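Local coordinates for protein GDP-perosamine synthase (Caulobacter crescentus, PDB 3BN1) that catalyses the pyridoxal phosphate-dependent transfer of an amino group from L-glutamate to GDP-4-keto-6-deoxy-D-mannose, making GDP-perosamine for the lipopolysaccharide O-antigen, at residues His134-Ile139 and Ala160-Gly165. Residues are numbered along the deposited sequence; the frame is centred on the assembly and turned at random.
Sequences HLYGQI and AAEAVG
E162 reaches over to the backbone of Y136 and takes its amide on one carboxylate oxygen: Y136 N to E162 OE1 is 2.7 Å, with 168° at the hydrogen and the N-H arriving nearly in line with the acceptor's C-O bond. CG of E162 is anti to its own carbonyl carbon (chi1 -49°) and the chain runs extended beyond it, which carries the carboxylate alongside the L135 and Y136 side chains. CD2 of L135 packs 3.5 Å from E162 OE1, and the Y136 ring lies beside the carboxylate with the two planes 32° apart. The other oxygen, OE2, is hydrogen-bonded to O3 of the pyridoxal carried by the modified residue at position 188, so the Y136 amide probably helps to hold the carboxylate in place for the cofactor; bound 2-oxoglutarate is close by. A water links the two loops, accepting from E162 N at 3.1 Å and donating weakly to H134 O. H134 and A163 meet through their CB atoms, 3.7 Å apart, while CD2 of the imidazole rests 3.9 Å from A160 CB. The ring's rotation is fixed from both nitrogens, NE2 bonded to E158 and ND1 to the amide of C140. G137 CA comes 3.2 Å from E162 O in a C-H...O contact. Both loops follow neighbouring parallel strands, 127-130 and 155-159, of the large mixed sheet of this aspartate aminotransferase-type fold and border its pyridoxal phosphate site, the first leading into helix 142-151, the second turning at A160-A163 toward strand 167-168.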
# COMPACT_ATOMS: atom_id res chain seq x y z
N HIS A 134 2.10 -2.89 21.56
CA HIS A 134 1.34 -3.83 22.41
C HIS A 134 1.54 -5.27 21.87
O HIS A 134 0.72 -5.81 21.15
CB HIS A 134 -0.15 -3.39 22.50
CG HIS A 134 -0.36 -1.93 22.75
ND1 HIS A 134 0.34 -1.22 23.70
CD2 HIS A 134 -1.30 -1.06 22.28
CE1 HIS A 134 -0.08 0.03 23.74
NE2 HIS A 134 -1.10 0.15 22.90
N LEU A 135 2.65 -5.90 22.25
CA LEU A 135 2.98 -7.21 21.73
C LEU A 135 2.07 -8.34 22.18
O LEU A 135 1.73 -8.43 23.36
CB LEU A 135 4.39 -7.52 22.18
CG LEU A 135 5.54 -6.87 21.42
CD1 LEU A 135 6.87 -7.53 21.93
CD2 LEU A 135 5.33 -7.05 19.91
N TYR A 136 1.73 -9.25 21.25
CA TYR A 136 0.93 -10.43 21.57
C TYR A 136 -0.52 -10.17 22.01
O TYR A 136 -1.32 -11.10 22.25
CB TYR A 136 1.74 -11.33 22.50
CG TYR A 136 3.07 -11.58 21.83
CD1 TYR A 136 3.10 -11.73 20.43
CD2 TYR A 136 4.25 -11.43 22.50
CE1 TYR A 136 4.25 -11.82 19.74
CE2 TYR A 136 5.46 -11.59 21.83
CZ TYR A 136 5.44 -11.78 20.45
OH TYR A 136 6.59 -11.93 19.74
N GLY A 137 -0.88 -8.90 22.04
CA GLY A 137 -2.26 -8.58 22.42
C GLY A 137 -2.37 -7.95 23.78
O GLY A 137 -3.47 -7.78 24.33
N GLN A 138 -1.22 -7.61 24.36
CA GLN A 138 -1.20 -7.03 25.68
C GLN A 138 -0.75 -5.57 25.58
O GLN A 138 0.39 -5.33 25.12
CB GLN A 138 -0.17 -7.77 26.56
CG GLN A 138 -0.08 -7.27 27.98
CD GLN A 138 0.35 -8.31 29.01
OE1 GLN A 138 -0.25 -8.36 30.10
NE2 GLN A 138 1.30 -9.20 28.66
N ILE A 139 -1.56 -4.65 26.12
CA ILE A 139 -1.19 -3.19 26.16
C ILE A 139 -0.00 -2.88 27.08
O ILE A 139 0.08 -3.40 28.20
CB ILE A 139 -2.44 -2.32 26.46
CG1 ILE A 139 -3.48 -2.48 25.31
CG2 ILE A 139 -2.07 -0.85 26.69
CD1 ILE A 139 -4.87 -1.90 25.52
N ALA A 160 -0.51 -0.63 17.73
CA ALA A 160 -1.47 -1.59 18.32
C ALA A 160 -1.79 -2.74 17.38
O ALA A 160 -2.87 -3.34 17.50
CB ALA A 160 -2.76 -0.87 18.71
N ALA A 161 -0.90 -3.01 16.42
CA ALA A 161 -1.11 -4.08 15.41
C ALA A 161 -1.59 -5.42 15.93
O ALA A 161 -2.27 -6.14 15.21
CB ALA A 161 0.20 -4.33 14.52
N GLU A 162 -1.18 -5.79 17.13
CA GLU A 162 -1.52 -7.15 17.58
C GLU A 162 -2.55 -7.15 18.69
O GLU A 162 -2.76 -8.19 19.33
CB GLU A 162 -0.21 -7.73 18.14
CG GLU A 162 0.93 -7.52 17.13
CD GLU A 162 2.28 -8.07 17.59
OE1 GLU A 162 2.39 -8.58 18.73
OE2 GLU A 162 3.26 -8.04 16.79
N ALA A 163 -3.16 -5.98 18.93
CA ALA A 163 -3.99 -5.85 20.10
C ALA A 163 -5.38 -5.23 19.92
O ALA A 163 -5.92 -4.59 20.81
CB ALA A 163 -3.16 -5.03 21.14
N VAL A 164 -6.01 -5.51 18.80
CA VAL A 164 -7.37 -5.04 18.60
C VAL A 164 -8.21 -5.68 19.72
O VAL A 164 -8.12 -6.89 20.01
CB VAL A 164 -7.95 -5.44 17.22
CG1 VAL A 164 -7.93 -6.95 17.06
CG2 VAL A 164 -9.39 -4.97 17.17
N GLY A 165 -8.99 -4.85 20.39
CA GLY A 165 -9.83 -5.37 21.46
C GLY A 165 -9.26 -5.30 22.86
O GLY A 165 -10.00 -5.55 23.81
O HOH W 1 0.91 -4.34 18.86